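Local coordinates for heme-degrading monooxygenase HmoB (Mycobacterium tuberculosis, PDB 6DS7), which catalyses the oxidative breakdown of the heme porphyrin ring to mycobilin with release of free iron, using a suitable electron donor, at residues 1-6 / 89-94; 36-41 / 52-57. The protein carries 1 engineered substitution. One frame throughout, in Å; residues are numbered along the deposited sequence.

Contact 1: residues 1-6 / 89-94. With HEM (protoporphyrin IX containing Fe), chain D.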
loop_
_atom_site.group_PDB
_atom_site.type_symbol
_atom_site.label_atom_id
_atom_site.label_comp_id
_atom_site.label_asym_id
_atom_site.label_seq_id
_atom_site.Cartn_x
_atom_site.Cartn_y
_atom_site.Cartn_z
ATOM N N PRO A 1 -9.697 2.685 -9.916
ATOM C CA PRO A 1 -8.236 2.732 -9.968
ATOM C C PRO A 1 -7.603 1.425 -9.544
ATOM O O PRO A 1 -8.272 0.530 -9.016
ATOM C CB PRO A 1 -7.868 3.855 -8.997
ATOM C CG PRO A 1 -9.082 4.701 -8.942
ATOM C CD PRO A 1 -10.255 3.786 -9.116
ATOM N N VAL A 2 -6.297 1.304 -9.805
ATOM C CA VAL A 2 -5.539 0.100 -9.487
ATOM C C VAL A 2 -4.326 0.482 -8.650
ATOM O O VAL A 2 -3.875 1.629 -8.639
ATOM C CB VAL A 2 -5.094 -0.660 -10.757
ATOM C CG1 VAL A 2 -6.318 -1.115 -11.550
ATOM C CG2 VAL A 2 -4.172 0.243 -11.632
ATOM N N VAL A 3 -3.798 -0.494 -7.928
ATOM C CA VAL A 3 -2.571 -0.284 -7.170
ATOM C C VAL A 3 -1.582 -1.338 -7.616
ATOM O O VAL A 3 -1.951 -2.514 -7.748
ATOM C CB VAL A 3 -2.818 -0.355 -5.651
ATOM C CG1 VAL A 3 -1.479 -0.459 -4.913
ATOM C CG2 VAL A 3 -3.569 0.864 -5.151
ATOM N N LYS A 4 -0.339 -0.923 -7.885
ATOM C CA LYS A 4 0.730 -1.851 -8.205
ATOM C C LYS A 4 1.836 -1.634 -7.192
ATOM O O LYS A 4 2.415 -0.538 -7.123
ATOM C CB LYS A 4 1.275 -1.647 -9.631
ATOM C CG LYS A 4 0.205 -1.503 -10.749
ATOM C CD LYS A 4 -0.289 -2.854 -11.189
ATOM C CE LYS A 4 -1.369 -2.718 -12.315
ATOM N NZ LYS A 4 -2.251 -3.936 -12.346
ATOM N N ILE A 5 2.130 -2.672 -6.428
ATOM C CA ILE A 5 3.196 -2.644 -5.429
ATOM C C ILE A 5 4.371 -3.499 -5.899
ATOM O O ILE A 5 4.225 -4.714 -6.108
ATOM C CB ILE A 5 2.685 -3.122 -4.062
ATOM C CG1 ILE A 5 1.413 -2.324 -3.671
ATOM C CG2 ILE A 5 3.763 -2.927 -3.038
ATOM C CD1 ILE A 5 0.833 -2.757 -2.302
ATOM N N ASN A 6 5.552 -2.884 -6.030
ATOM C CA ASN A 6 6.762 -3.674 -6.216
ATOM C C ASN A 6 7.356 -3.905 -4.839
ATOM O O ASN A 6 7.792 -2.955 -4.150
ATOM C CB ASN A 6 7.776 -3.023 -7.156
ATOM C CG ASN A 6 8.689 -4.066 -7.832
ATOM O OD1 ASN A 6 8.215 -5.120 -8.200
ATOM N ND2 ASN A 6 9.987 -3.754 -8.002
ATOM N N LEU A 89 2.946 -6.903 -6.858
ATOM C CA LEU A 89 1.638 -7.206 -6.299
ATOM C C LEU A 89 0.621 -6.254 -6.904
ATOM O O LEU A 89 0.798 -5.033 -6.859
ATOM C CB LEU A 89 1.617 -7.064 -4.751
ATOM C CG LEU A 89 2.857 -7.523 -4.018
ATOM C CD1 LEU A 89 2.742 -7.340 -2.485
ATOM C CD2 LEU A 89 3.170 -8.997 -4.320
ATOM N N GLU A 90 -0.400 -6.829 -7.530
ATOM C CA GLU A 90 -1.399 -6.018 -8.263
ATOM C C GLU A 90 -2.758 -6.098 -7.578
ATOM O O GLU A 90 -3.191 -7.198 -7.242
ATOM C CB GLU A 90 -1.464 -6.491 -9.710
ATOM C CG GLU A 90 -0.093 -6.560 -10.336
ATOM C CD GLU A 90 -0.107 -6.789 -11.833
ATOM O OE1 GLU A 90 0.422 -7.818 -12.264
ATOM O OE2 GLU A 90 -0.652 -5.933 -12.549
ATOM N N PHE A 91 -3.402 -4.944 -7.435
ATOM C CA PHE A 91 -4.717 -4.888 -6.766
ATOM C C PHE A 91 -5.625 -3.881 -7.467
ATOM O O PHE A 91 -5.154 -3.046 -8.249
ATOM C CB PHE A 91 -4.554 -4.340 -5.349
ATOM C CG PHE A 91 -3.632 -5.105 -4.439
ATOM C CD1 PHE A 91 -2.273 -4.861 -4.439
ATOM C CD2 PHE A 91 -4.133 -6.038 -3.548
ATOM C CE1 PHE A 91 -1.431 -5.546 -3.579
ATOM C CE2 PHE A 91 -3.289 -6.734 -2.699
ATOM C CZ PHE A 91 -1.939 -6.481 -2.712
ATOM N N GLU A 92 -6.919 -3.992 -7.174
ATOM C CA GLU A 92 -7.940 -3.029 -7.648
ATOM C C GLU A 92 -8.461 -2.299 -6.407
ATOM O O GLU A 92 -8.729 -2.974 -5.401
ATOM C CB GLU A 92 -9.086 -3.738 -8.371
ATOM C CG GLU A 92 -10.256 -2.819 -8.664
ATOM C CD GLU A 92 -10.542 -2.558 -10.132
ATOM O OE1 GLU A 92 -11.555 -3.075 -10.636
ATOM O OE2 GLU A 92 -9.760 -1.831 -10.766
ATOM N N VAL A 93 -8.546 -0.972 -6.467
ATOM C CA VAL A 93 -9.072 -0.202 -5.306
ATOM C C VAL A 93 -10.574 -0.476 -5.217
ATOM O O VAL A 93 -11.283 -0.169 -6.177
ATOM C CB VAL A 93 -8.785 1.304 -5.433
ATOM C CG1 VAL A 93 -9.283 2.067 -4.221
ATOM C CG2 VAL A 93 -7.310 1.577 -5.668
ATOM N N VAL A 94 -11.022 -1.066 -4.115
ATOM C CA VAL A 94 -12.477 -1.343 -3.968
ATOM C C VAL A 94 -13.082 -0.241 -3.097
ATOM O O VAL A 94 -14.273 0.047 -3.256
ATOM C CB VAL A 94 -12.735 -2.753 -3.413
ATOM C CG1 VAL A 94 -12.304 -3.816 -4.409
ATOM C CG2 VAL A 94 -12.051 -2.965 -2.077
HETATM C CHA HEM D . 14.376 -1.599 -9.572
HETATM C CHB HEM D . 10.176 -3.099 -11.305
HETATM C CHC HEM D . 8.030 1.038 -9.909
HETATM C CHD HEM D . 12.451 2.848 -9.289
HETATM C C1A HEM D . 13.398 -2.420 -10.101
HETATM C C2A HEM D . 13.563 -3.816 -10.480
HETATM C C3A HEM D . 12.406 -4.228 -10.948
HETATM C C4A HEM D . 11.475 -3.101 -10.893
HETATM C CMA HEM D . 12.060 -5.634 -11.485
HETATM C CAA HEM D . 14.858 -4.666 -10.316
HETATM C CBA HEM D . 14.984 -4.931 -8.804
HETATM C CGA HEM D . 15.914 -6.117 -8.584
HETATM O O1A HEM D . 17.021 -6.141 -9.221
HETATM O O2A HEM D . 15.559 -7.042 -7.776
HETATM C C1B HEM D . 9.226 -2.150 -10.981
HETATM C C2B HEM D . 7.839 -2.362 -11.083
HETATM C C3B HEM D . 7.212 -1.242 -10.699
HETATM C C4B HEM D . 8.212 -0.264 -10.352
HETATM C CMB HEM D . 7.239 -3.706 -11.558
HETATM C CAB HEM D . 5.692 -1.035 -10.650
HETATM C CBB HEM D . 5.204 -0.537 -9.519
HETATM C C1C HEM D . 9.040 1.950 -9.731
HETATM C C2C HEM D . 8.903 3.382 -9.566
HETATM C C3C HEM D . 10.148 3.847 -9.371
HETATM C C4C HEM D . 11.082 2.756 -9.427
HETATM C CMC HEM D . 7.567 4.182 -9.558
HETATM C CAC HEM D . 10.641 5.299 -9.163
HETATM C CBC HEM D . 10.068 6.364 -9.741
HETATM C C1D HEM D . 13.280 1.768 -9.208
HETATM C C2D HEM D . 14.664 1.856 -8.783
HETATM C C3D HEM D . 15.204 0.665 -8.865
HETATM C C4D HEM D . 14.187 -0.242 -9.359
HETATM C CMD HEM D . 15.335 3.175 -8.365
HETATM C CAD HEM D . 16.664 0.287 -8.519
HETATM C CBD HEM D . 16.628 -0.610 -7.284
HETATM C CGD HEM D . 18.043 -1.078 -6.954
HETATM O O1D HEM D . 18.193 -2.053 -6.191
HETATM O O2D HEM D . 19.046 -0.511 -7.457
HETATM N NA HEM D . 12.103 -2.016 -10.347
HETATM N NB HEM D . 9.425 -0.878 -10.507
HETATM N NC HEM D . 10.399 1.616 -9.641
HETATM N ND HEM D . 13.014 0.464 -9.538
HETATM FE FE HEM D . 11.156 -0.188 -9.715
HETATM O O HOH W 1 -4.406 -4.222 -10.769
#
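Three groups grip Lys-4 NZ: two salt-bridge partners, Glu-90, whose OE2 lies 2.6 Å from NZ and accepts through its anti lone pair, and Asp-59 at the start of helix 59-67, and a water. The water takes a hydrogen from Lys-4 NZ (2.7 Å) and passes one to the backbone Phe-91 O (2.9 Å), tying the ammonium to the neighbouring strand a second time. Two carboxylates so near would probably keep the lysine protonated. The chain reaches them by a bend at chi2 (-82°), which turns CD and the chain end across to Glu-90. Lysine suits this place because its methylenes pack while its end crosses to the next strand.

Lys-4 and Glu-90 are a non-hydrogen-bonded pair in the antiparallel sheet of a ferredoxin-like subunit, the build of the dimeric alpha-beta barrel family. The flanking pairs, Val-3 with Phe-91 and Ile-5 with Leu-89, are hydrogen-bonded; Ile-5 N to Leu-89 O, at 2.7 Å, is almost straight (174°). Apolar side chains cover the face opposite Lys-4 and Glu-90: Val-3 CG2 meets Val-93 CG2 at 3.8 Å, and Ile-5 CD1 lies obliquely to the Phe-91 ring, 3.8 Å from CE1. That ring also meets Phe-51 of the second subunit. Further along strand 2-9, Asn-6 sends its amide to the porphyrin, ND2 coming 3.3 Å from HEM C4A.

Contact 2: residues 36-41 / 52-57. With HEM (protoporphyrin IX containing Fe), chain D.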
loop_
_atom_site.group_PDB
_atom_site.type_symbol
_atom_site.label_atom_id
_atom_site.label_comp_id
_atom_site.label_asym_id
_atom_site.label_seq_id
_atom_site.Cartn_x
_atom_site.Cartn_y
_atom_site.Cartn_z
ATOM N N LEU A 36 -1.436 8.372 -10.540
ATOM C CA LEU A 36 -2.034 9.038 -9.385
ATOM C C LEU A 36 -1.098 9.208 -8.197
ATOM O O LEU A 36 -1.436 9.962 -7.274
ATOM C CB LEU A 36 -3.278 8.278 -8.929
ATOM C CG LEU A 36 -4.380 8.245 -9.989
ATOM C CD1 LEU A 36 -5.544 7.377 -9.453
ATOM C CD2 LEU A 36 -4.798 9.679 -10.312
ATOM N N GLY A 37 0.078 8.614 -8.206
ATOM C CA GLY A 37 1.023 8.809 -7.110
ATOM C C GLY A 37 1.784 7.560 -6.705
ATOM O O GLY A 37 1.425 6.438 -7.042
ATOM N N PHE A 38 2.889 7.769 -5.983
ATOM C CA PHE A 38 3.570 6.620 -5.446
ATOM C C PHE A 38 4.259 6.988 -4.136
ATOM O O PHE A 38 4.463 8.158 -3.812
ATOM C CB PHE A 38 4.513 5.985 -6.477
ATOM C CG PHE A 38 5.961 6.371 -6.366
ATOM C CD1 PHE A 38 6.829 5.674 -5.560
ATOM C CD2 PHE A 38 6.478 7.369 -7.196
ATOM C CE1 PHE A 38 8.211 6.018 -5.538
ATOM C CE2 PHE A 38 7.821 7.719 -7.170
ATOM C CZ PHE A 38 8.680 7.042 -6.328
ATOM N N GLN A 39 4.454 5.965 -3.331
ATOM C CA GLN A 39 5.193 6.064 -2.074
ATOM C C GLN A 39 6.225 4.954 -1.972
ATOM O O GLN A 39 5.942 3.790 -2.289
ATOM C CB GLN A 39 4.252 5.986 -0.877
ATOM C CG GLN A 39 3.289 7.169 -0.754
ATOM C CD GLN A 39 2.582 7.265 0.634
ATOM O OE1 GLN A 39 2.084 6.279 1.181
ATOM N NE2 GLN A 39 2.510 8.470 1.163
ATOM N N LEU A 40 7.426 5.314 -1.531
ATOM C CA LEU A 40 8.420 4.318 -1.170
ATOM C C LEU A 40 8.245 4.059 0.321
ATOM O O LEU A 40 8.278 5.007 1.100
ATOM C CB LEU A 40 9.828 4.844 -1.485
ATOM C CG LEU A 40 10.969 3.934 -1.005
ATOM C CD1 LEU A 40 10.917 2.575 -1.710
ATOM C CD2 LEU A 40 12.320 4.609 -1.180
ATOM N N LEU A 41 7.979 2.805 0.706
ATOM C CA LEU A 41 7.671 2.464 2.090
ATOM C C LEU A 41 8.790 1.609 2.645
ATOM O O LEU A 41 9.064 0.510 2.122
ATOM C CB LEU A 41 6.325 1.727 2.226
ATOM C CG LEU A 41 5.079 2.479 1.703
ATOM C CD1 LEU A 41 3.804 1.634 1.971
ATOM C CD2 LEU A 41 4.903 3.845 2.304
ATOM N N VAL A 52 7.164 -0.426 -2.934
ATOM C CA VAL A 52 7.007 0.706 -3.842
ATOM C C VAL A 52 5.552 0.680 -4.308
ATOM O O VAL A 52 5.146 -0.159 -5.128
ATOM C CB VAL A 52 7.988 0.627 -5.020
ATOM C CG1 VAL A 52 7.865 1.901 -5.886
ATOM C CG2 VAL A 52 9.426 0.452 -4.491
ATOM N N VAL A 53 4.733 1.554 -3.734
ATOM C CA VAL A 53 3.292 1.511 -3.904
ATOM C C VAL A 53 2.902 2.576 -4.916
ATOM O O VAL A 53 3.061 3.769 -4.650
ATOM C CB VAL A 53 2.567 1.752 -2.581
ATOM C CG1 VAL A 53 1.076 1.507 -2.785
ATOM C CG2 VAL A 53 3.197 0.815 -1.433
ATOM N N THR A 54 2.400 2.152 -6.077
ATOM C CA THR A 54 1.971 3.088 -7.099
ATOM C C THR A 54 0.466 2.940 -7.343
ATOM O O THR A 54 -0.100 1.842 -7.301
ATOM C CB THR A 54 2.738 2.879 -8.419
ATOM O OG1 THR A 54 2.356 1.628 -9.020
ATOM C CG2 THR A 54 4.265 2.847 -8.112
ATOM N N HIS A 55 -0.144 4.083 -7.636
ATOM C CA HIS A 55 -1.576 4.212 -7.822
ATOM C C HIS A 55 -1.827 4.690 -9.236
ATOM O O HIS A 55 -1.154 5.618 -9.706
ATOM C CB HIS A 55 -2.120 5.218 -6.834
ATOM C CG HIS A 55 -1.881 4.861 -5.408
ATOM N ND1 HIS A 55 -2.914 4.556 -4.547
ATOM C CD2 HIS A 55 -0.739 4.792 -4.676
ATOM C CE1 HIS A 55 -2.425 4.321 -3.342
ATOM N NE2 HIS A 55 -1.113 4.467 -3.389
ATOM N N TRP A 56 -2.759 4.030 -9.949
ATOM C CA TRP A 56 -3.048 4.382 -11.341
ATOM C C TRP A 56 -4.547 4.402 -11.592
ATOM O O TRP A 56 -5.291 3.639 -10.979
ATOM C CB TRP A 56 -2.392 3.397 -12.347
ATOM C CG TRP A 56 -0.905 3.261 -12.165
ATOM C CD1 TRP A 56 -0.264 2.457 -11.277
ATOM C CD2 TRP A 56 0.140 3.955 -12.902
ATOM N NE1 TRP A 56 1.105 2.596 -11.400
ATOM C CE2 TRP A 56 1.382 3.520 -12.374
ATOM C CE3 TRP A 56 0.143 4.907 -13.931
ATOM C CZ2 TRP A 56 2.601 3.979 -12.859
ATOM C CZ3 TRP A 56 1.388 5.369 -14.417
ATOM C CH2 TRP A 56 2.589 4.927 -13.854
ATOM N N GLU A 57 -4.985 5.278 -12.517
ATOM C CA GLU A 57 -6.384 5.295 -12.945
ATOM C C GLU A 57 -6.742 4.000 -13.657
ATOM O O GLU A 57 -7.903 3.605 -13.624
ATOM C CB GLU A 57 -6.708 6.505 -13.851
ATOM C CG GLU A 57 -6.192 7.850 -13.290
ATOM C CD GLU A 57 -6.610 9.114 -14.087
ATOM O OE1 GLU A 57 -6.582 9.103 -15.349
ATOM O OE2 GLU A 57 -6.963 10.131 -13.432
HETATM C CHA HEM D . 14.376 -1.599 -9.572
HETATM C CHB HEM D . 10.176 -3.099 -11.305
HETATM C CHC HEM D . 8.030 1.038 -9.909
HETATM C CHD HEM D . 12.451 2.848 -9.289
HETATM C C1A HEM D . 13.398 -2.420 -10.101
HETATM C C2A HEM D . 13.563 -3.816 -10.480
HETATM C C3A HEM D . 12.406 -4.228 -10.948
HETATM C C4A HEM D . 11.475 -3.101 -10.893
HETATM C CMA HEM D . 12.060 -5.634 -11.485
HETATM C CAA HEM D . 14.858 -4.666 -10.316
HETATM C CBA HEM D . 14.984 -4.931 -8.804
HETATM C CGA HEM D . 15.914 -6.117 -8.584
HETATM O O1A HEM D . 17.021 -6.141 -9.221
HETATM O O2A HEM D . 15.559 -7.042 -7.776
HETATM C C1B HEM D . 9.226 -2.150 -10.981
HETATM C C2B HEM D . 7.839 -2.362 -11.083
HETATM C C3B HEM D . 7.212 -1.242 -10.699
HETATM C C4B HEM D . 8.212 -0.264 -10.352
HETATM C CMB HEM D . 7.239 -3.706 -11.558
HETATM C CAB HEM D . 5.692 -1.035 -10.650
HETATM C CBB HEM D . 5.204 -0.537 -9.519
HETATM C C1C HEM D . 9.040 1.950 -9.731
HETATM C C2C HEM D . 8.903 3.382 -9.566
HETATM C C3C HEM D . 10.148 3.847 -9.371
HETATM C C4C HEM D . 11.082 2.756 -9.427
HETATM C CMC HEM D . 7.567 4.182 -9.558
HETATM C CAC HEM D . 10.641 5.299 -9.163
HETATM C CBC HEM D . 10.068 6.364 -9.741
HETATM C C1D HEM D . 13.280 1.768 -9.208
HETATM C C2D HEM D . 14.664 1.856 -8.783
HETATM C C3D HEM D . 15.204 0.665 -8.865
HETATM C C4D HEM D . 14.187 -0.242 -9.359
HETATM C CMD HEM D . 15.335 3.175 -8.365
HETATM C CAD HEM D . 16.664 0.287 -8.519
HETATM C CBD HEM D . 16.628 -0.610 -7.284
HETATM C CGD HEM D . 18.043 -1.078 -6.954
HETATM O O1D HEM D . 18.193 -2.053 -6.191
HETATM O O2D HEM D . 19.046 -0.511 -7.457
HETATM N NA HEM D . 12.103 -2.016 -10.347
HETATM N NB HEM D . 9.425 -0.878 -10.507
HETATM N NC HEM D . 10.399 1.616 -9.641
HETATM N ND HEM D . 13.014 0.464 -9.538
HETATM FE FE HEM D . 11.156 -0.188 -9.715
#
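Phe-38 holds an unusual chi1 of 98°, and its ring lies beside Val-52 and turns one face to the methyl HEM CMC at the porphyrin's rim. HEM CMC sits 4.0 Å above the ring plane over its centre, a CH-pi type of approach, while Phe-38 CD1 touches Val-52 CG1 at 3.9 Å. Thr-54 has OG1 between its backbone N and carbonyl carbon (chi1 69°), which leaves CG2 to pack 3.5 Å from Phe-38 CB. Threonine suits this place because, while its methyl packs on Phe-38, its hydroxyl can accept from the indole Trp-56 NE1, at 2.9 Å, and donate to the carbonyl Lys-4 O.

The two strands form a beta hairpin whose regular pairing, with Gln-39 and Val-53 bonded both ways, gives way to a classic beta bulge: Leu-36 and Gly-37 both face His-55. Leu-36 N donates to His-55 O and His-55 N to Gly-37 O, each 2.9 Å. Gly-37 has a positive phi of 141°, where a side chain would press on the preceding carbonyl. On the face away from the heme, Leu-41 CD1 meets Val-53 CG2 at 3.6 Å. The heme-facing side thus offers mainly carbon to the porphyrin's rim, chiefly its methyl and vinyl groups, and the threonine hydroxyl near the HEM vinyl is already engaged by protein partners.

In the fold
Contacts 1 and 2 belong to one four-stranded antiparallel sheet, ordered 35-45, 50-56, 2-9, 85-98, with their centres about 9 Å apart. Contact 1 joins the first and last strands of the chain, and contact 2, a hairpin, is nested inside the loop it closes. The inner strands 2-9 and 50-56 are neighbours: Val-2 N lies 2.8 Å from Trp-56 O and Lys-4 N 2.8 Å from Thr-54 O, probable hydrogen bonds. Each outer strand continues the sheet into the second subunit, as expected of a dimeric alpha-beta barrel. Both contacts also touch the same heme, so dimer pairing and part of the pocket wall share one sheet.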